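Local atomic coordinates of peptidase M3B, oligoendopeptidase F (Enterococcus faecium, PDB entry 2QR4), a protein that probably hydrolyses peptide bonds in oligopeptides as a zinc-dependent metallopeptidase of family M3. Residues P245-D250 / D552-A557; N257-L262 / Y558-M563. One frame throughout, in Å; residues are numbered along the deposited sequence.

Contact 1: P245-D250 / D552-A557; sequences PESVYD and DMTQAA
Val248, in the first turn of helix 246-258, packs against the carbonyl of Met553, its CB 3.5 Å from Met553 O. This joins helix 246-258 to an interhelical turn: Asp552 to Gln555 form a type I beta turn, leading into helix 557-579, within the largely helical M3 fold. An apolar side chain suits the place: CB, and CG1 a little farther off, lie against the oxygen without donating a bond to it. That bond comes from a water, which donates to Val248 O and to Met553 O, 2.7 Å from each, and so bridges backbones that share no direct hydrogen bond. Beside it, the methyl of Thr554 lies 3.8 Å (CG2) from Ser247 OG, with CG of Pro245 a little farther off. Thr554 CG2 is anti to its own carbonyl carbon, which turns the methyl to the helix, while OG1 (chi1 58°) lies on the Asp552 side. In the next shell, Pro245 O accepts a hydrogen bond from Val248 N; one turn on, Thr251 OG1 hydrogen-bonds to Ser247 O and Thr554 O, linking the same two pieces. The long side chain of Met553, a selenomethionine, runs away to Thr507 and Ala511 of helix 503-520. The turn also carries an Asx turn, in which Thr554 N donates to Asp552 OD1 over 3.0 Å, on the anti side of the carboxylate and 28° out of its plane.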
loop_
_atom_site.group_PDB
_atom_site.type_symbol
_atom_site.label_atom_id
_atom_site.label_comp_id
_atom_site.label_asym_id
_atom_site.label_seq_id
_atom_site.Cartn_x
_atom_site.Cartn_y
_atom_site.Cartn_z
ATOM N N PRO A 245 13.072 -8.329 26.170
ATOM C CA PRO A 245 14.075 -9.166 25.519
ATOM C C PRO A 245 13.384 -10.139 24.567
ATOM O O PRO A 245 12.273 -10.584 24.850
ATOM C CB PRO A 245 14.701 -9.952 26.686
ATOM C CG PRO A 245 14.219 -9.292 27.945
ATOM C CD PRO A 245 12.965 -8.565 27.624
ATOM N N GLU A 246 14.031 -10.462 23.450
ATOM C CA GLU A 246 13.483 -11.422 22.492
ATOM C C GLU A 246 13.176 -12.780 23.146
ATOM O O GLU A 246 12.293 -13.513 22.703
ATOM C CB GLU A 246 14.445 -11.621 21.316
ATOM C CG GLU A 246 14.507 -10.445 20.345
ATOM C CD GLU A 246 15.031 -10.862 18.978
ATOM O OE1 GLU A 246 14.206 -11.150 18.082
ATOM O OE2 GLU A 246 16.264 -10.929 18.801
ATOM N N SER A 247 13.904 -13.109 24.210
ATOM C CA SER A 247 13.710 -14.376 24.883
ATOM C C SER A 247 12.294 -14.564 25.442
ATOM O O SER A 247 11.855 -15.692 25.575
ATOM C CB SER A 247 14.707 -14.517 26.015
ATOM O OG SER A 247 14.407 -13.574 27.022
ATOM N N VAL A 248 11.574 -13.496 25.800
ATOM C CA VAL A 248 10.214 -13.739 26.258
ATOM C C VAL A 248 9.373 -14.308 25.116
ATOM O O VAL A 248 8.554 -15.198 25.328
ATOM C CB VAL A 248 9.505 -12.531 26.973
ATOM C CG1 VAL A 248 10.502 -11.587 27.637
ATOM C CG2 VAL A 248 8.606 -11.802 26.038
ATOM N N TYR A 249 9.621 -13.836 23.903
ATOM C CA TYR A 249 8.884 -14.301 22.727
ATOM C C TYR A 249 9.242 -15.764 22.387
ATOM O O TYR A 249 8.351 -16.576 22.120
ATOM C CB TYR A 249 9.196 -13.380 21.547
ATOM C CG TYR A 249 8.155 -13.265 20.451
ATOM C CD1 TYR A 249 7.879 -14.330 19.578
ATOM C CD2 TYR A 249 7.486 -12.060 20.244
ATOM C CE1 TYR A 249 6.940 -14.184 18.535
ATOM C CE2 TYR A 249 6.548 -11.910 19.220
ATOM C CZ TYR A 249 6.281 -12.955 18.370
ATOM O OH TYR A 249 5.352 -12.751 17.370
ATOM N N ASP A 250 10.536 -16.103 22.394
ATOM C CA ASP A 250 10.973 -17.497 22.126
ATOM C C ASP A 250 10.399 -18.465 23.145
ATOM O O ASP A 250 9.830 -19.486 22.784
ATOM C CB ASP A 250 12.499 -17.641 22.131
ATOM C CG ASP A 250 13.171 -16.898 20.982
ATOM O OD1 ASP A 250 12.535 -16.698 19.928
ATOM O OD2 ASP A 250 14.351 -16.513 21.140
ATOM N N ASP A 552 9.044 -14.106 36.358
ATOM C CA ASP A 552 10.135 -13.890 35.425
ATOM C C ASP A 552 9.733 -14.412 34.056
ATOM O O ASP A 552 9.708 -15.620 33.828
ATOM C CB ASP A 552 11.420 -14.570 35.904
ATOM C CG ASP A 552 12.622 -14.239 35.021
ATOM O OD1 ASP A 552 12.418 -13.787 33.867
ATOM O OD2 ASP A 552 13.772 -14.428 35.477
HETATM N N MSE A 553 9.439 -13.487 33.148
HETATM C CA MSE A 553 8.892 -13.814 31.838
HETATM C C MSE A 553 9.929 -14.292 30.821
HETATM O O MSE A 553 9.581 -14.696 29.705
HETATM C CB MSE A 553 8.109 -12.625 31.294
HETATM C CG MSE A 553 6.735 -12.473 31.927
HETATM SE SE MSE A 553 5.819 -10.917 31.189
HETATM C CE MSE A 553 3.969 -11.499 31.291
ATOM N N THR A 554 11.198 -14.239 31.209
ATOM C CA THR A 554 12.275 -14.738 30.367
ATOM C C THR A 554 12.363 -16.252 30.500
ATOM O O THR A 554 12.982 -16.920 29.665
ATOM C CB THR A 554 13.639 -14.147 30.773
ATOM O OG1 THR A 554 13.907 -14.471 32.137
ATOM C CG2 THR A 554 13.654 -12.635 30.624
ATOM N N GLN A 555 11.734 -16.788 31.546
ATOM C CA GLN A 555 11.806 -18.220 31.847
ATOM C C GLN A 555 10.479 -18.925 31.580
ATOM O O GLN A 555 9.433 -18.294 31.539
ATOM C CB GLN A 555 12.249 -18.455 33.293
ATOM C CG GLN A 555 13.653 -17.946 33.635
ATOM C CD GLN A 555 14.735 -18.575 32.777
ATOM O OE1 GLN A 555 15.681 -17.907 32.371
ATOM N NE2 GLN A 555 14.597 -19.863 32.489
ATOM N N ALA A 556 10.534 -20.241 31.420
ATOM C CA ALA A 556 9.389 -21.042 30.991
ATOM C C ALA A 556 8.378 -21.345 32.106
ATOM O O ALA A 556 7.204 -21.604 31.842
ATOM C CB ALA A 556 9.893 -22.350 30.387
ATOM N N ALA A 557 8.841 -21.317 33.350
ATOM C CA ALA A 557 8.060 -21.817 34.471
ATOM C C ALA A 557 6.661 -21.213 34.545
ATOM O O ALA A 557 5.690 -21.922 34.778
ATOM C CB ALA A 557 8.809 -21.583 35.781
HETATM O O HOH W 1 7.837 -15.654 27.881
#

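Contact 2: N257-L262 / Y558-M563; sequences NKHLPL and YIEDAM
Met563 of helix 557-579, a selenomethionine, packs its side chain against one face of the His259 ring and the carbon that carries it; His259 is the first residue past helix 246-258. Met563 CB begins the contact, 4.0 Å from His259 ND1, and also touches CD1 of Leu262. CG is placed anti to the carbonyl carbon (chi1 -69°) and comes over that face, 3.8 Å from His259 CG, a CH-pi contact 18° off the ring normal. The chain then bends at chi2, which takes SE off the ring to 3.8 Å from His259 CB, and CE reaches the same carbon more loosely. A flexible, unbranched side chain suits this path; behind it lie Phe432, Val436 and Phe437 of helix 418-454. A flat imidazole suits its place too, offering a face to Met563 while NE2 lies 3.7 Å from Glu560 CG. Glu560 OE2 lies 4.0 Å from Lys258 CE, a loose contact; Lys258 NZ stays 5.2 Å from OE2, so the two make no salt bridge, although such opposite charges may still attract. Leu262 N donates to His259 O at the junction of consecutive helices 246-258 and 260-274, which meets helix 557-579 in plain helix packing of the all-alpha M3 fold.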
loop_
_atom_site.group_PDB
_atom_site.type_symbol
_atom_site.label_atom_id
_atom_site.label_comp_id
_atom_site.label_asym_id
_atom_site.label_seq_id
_atom_site.Cartn_x
_atom_site.Cartn_y
_atom_site.Cartn_z
ATOM N N ASN A 257 4.392 -24.614 21.880
ATOM C CA ASN A 257 4.642 -25.738 20.969
ATOM C C ASN A 257 4.836 -27.078 21.666
ATOM O O ASN A 257 4.355 -28.108 21.196
ATOM C CB ASN A 257 5.811 -25.448 20.034
ATOM C CG ASN A 257 5.368 -24.745 18.773
ATOM O OD1 ASN A 257 5.038 -25.386 17.777
ATOM N ND2 ASN A 257 5.288 -23.427 18.833
ATOM N N LYS A 258 5.519 -27.054 22.801
ATOM C CA LYS A 258 5.781 -28.266 23.550
ATOM C C LYS A 258 4.491 -28.788 24.211
ATOM O O LYS A 258 4.400 -29.970 24.535
ATOM C CB LYS A 258 6.903 -28.013 24.568
ATOM C CG LYS A 258 7.123 -29.107 25.605
ATOM C CD LYS A 258 8.214 -28.688 26.611
ATOM C CE LYS A 258 8.031 -29.320 28.001
ATOM N NZ LYS A 258 8.535 -30.721 28.060
ATOM N N HIS A 259 3.488 -27.920 24.370
ATOM C CA HIS A 259 2.228 -28.312 25.020
ATOM C C HIS A 259 0.996 -28.359 24.099
ATOM O O HIS A 259 -0.141 -28.342 24.578
ATOM C CB HIS A 259 1.932 -27.428 26.237
ATOM C CG HIS A 259 2.929 -27.578 27.338
ATOM N ND1 HIS A 259 2.787 -28.510 28.342
ATOM C CD2 HIS A 259 4.099 -26.941 27.575
ATOM C CE1 HIS A 259 3.826 -28.441 29.152
ATOM N NE2 HIS A 259 4.634 -27.494 28.713
ATOM N N LEU A 260 1.214 -28.426 22.792
ATOM C CA LEU A 260 0.106 -28.551 21.841
ATOM C C LEU A 260 -0.746 -29.801 22.101
ATOM O O LEU A 260 -1.952 -29.787 21.884
ATOM C CB LEU A 260 0.617 -28.552 20.390
ATOM C CG LEU A 260 1.224 -27.225 19.940
ATOM C CD1 LEU A 260 1.755 -27.342 18.549
ATOM C CD2 LEU A 260 0.203 -26.079 20.038
ATOM N N PRO A 261 -0.123 -30.891 22.560
ATOM C CA PRO A 261 -0.999 -32.036 22.858
ATOM C C PRO A 261 -2.157 -31.704 23.820
ATOM O O PRO A 261 -3.206 -32.340 23.736
ATOM C CB PRO A 261 -0.040 -33.076 23.483
ATOM C CG PRO A 261 1.322 -32.732 22.890
ATOM C CD PRO A 261 1.302 -31.190 22.810
ATOM N N LEU A 262 -1.979 -30.743 24.728
ATOM C CA LEU A 262 -3.100 -30.325 25.588
ATOM C C LEU A 262 -4.289 -29.744 24.796
ATOM O O LEU A 262 -5.428 -30.116 25.057
ATOM C CB LEU A 262 -2.650 -29.329 26.636
ATOM C CG LEU A 262 -1.704 -29.902 27.683
ATOM C CD1 LEU A 262 -1.246 -28.783 28.616
ATOM C CD2 LEU A 262 -2.388 -31.016 28.436
ATOM N N TYR A 558 6.548 -19.910 34.343
ATOM C CA TYR A 558 5.258 -19.258 34.521
ATOM C C TYR A 558 4.260 -19.708 33.466
ATOM O O TYR A 558 3.056 -19.700 33.716
ATOM C CB TYR A 558 5.379 -17.725 34.552
ATOM C CG TYR A 558 5.470 -17.046 33.186
ATOM C CD1 TYR A 558 6.561 -17.258 32.343
ATOM C CD2 TYR A 558 4.484 -16.160 32.763
ATOM C CE1 TYR A 558 6.654 -16.620 31.123
ATOM C CE2 TYR A 558 4.580 -15.509 31.546
ATOM C CZ TYR A 558 5.655 -15.751 30.724
ATOM O OH TYR A 558 5.725 -15.128 29.491
ATOM N N ILE A 559 4.746 -20.112 32.295
ATOM C CA ILE A 559 3.819 -20.611 31.286
ATOM C C ILE A 559 3.538 -22.065 31.579
ATOM O O ILE A 559 2.400 -22.530 31.460
ATOM C CB ILE A 559 4.339 -20.428 29.850
ATOM C CG1 ILE A 559 4.572 -18.940 29.563
ATOM C CG2 ILE A 559 3.333 -20.964 28.867
ATOM C CD1 ILE A 559 5.381 -18.678 28.321
ATOM N N GLU A 560 4.575 -22.778 31.998
ATOM C CA GLU A 560 4.395 -24.167 32.406
ATOM C C GLU A 560 3.389 -24.337 33.561
ATOM O O GLU A 560 2.625 -25.295 33.567
ATOM C CB GLU A 560 5.747 -24.857 32.653
ATOM C CG GLU A 560 6.324 -25.432 31.338
ATOM C CD GLU A 560 7.828 -25.664 31.350
ATOM O OE1 GLU A 560 8.467 -25.520 32.414
ATOM O OE2 GLU A 560 8.373 -26.006 30.273
ATOM N N ASP A 561 3.349 -23.391 34.500
ATOM C CA ASP A 561 2.349 -23.429 35.576
ATOM C C ASP A 561 0.920 -23.286 35.041
ATOM O O ASP A 561 0.006 -23.976 35.490
ATOM C CB ASP A 561 2.609 -22.336 36.606
ATOM C CG ASP A 561 3.844 -22.601 37.444
ATOM O OD1 ASP A 561 4.330 -23.760 37.459
ATOM O OD2 ASP A 561 4.324 -21.638 38.091
ATOM N N ALA A 562 0.735 -22.387 34.080
ATOM C CA ALA A 562 -0.564 -22.181 33.473
ATOM C C ALA A 562 -0.986 -23.466 32.759
ATOM O O ALA A 562 -2.097 -23.965 32.959
ATOM C CB ALA A 562 -0.510 -21.009 32.494
HETATM N N MSE A 563 -0.077 -24.002 31.947
HETATM C CA MSE A 563 -0.296 -25.261 31.254
HETATM C C MSE A 563 -0.710 -26.382 32.203
HETATM O O MSE A 563 -1.622 -27.154 31.909
HETATM C CB MSE A 563 0.954 -25.667 30.486
HETATM C CG MSE A 563 1.271 -24.779 29.302
HETATM SE SE MSE A 563 -0.157 -24.728 27.954
HETATM C CE MSE A 563 0.695 -23.465 26.723
#

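In the fold
From the N terminus, the chain first lays down 245-250 and 257-262, at the start of helix 246-258 and at its junction with helix 260-274. After a largely helical excursion it returns through 552-557 and straight on into 558-563. Contact 1 therefore closes a loop of 301 residues and contact 2 one of 295, and the two loops cross, because their segments alternate. The excursion includes helix 361-379, whose HEMGH sequence matches the HExxH zinc-binding motif of the family. Together the contacts, with centres about 14 Å apart, hold helix 246-258 beside the start of helix 557-579; Met553 CG packs on Tyr558 CZ where they join.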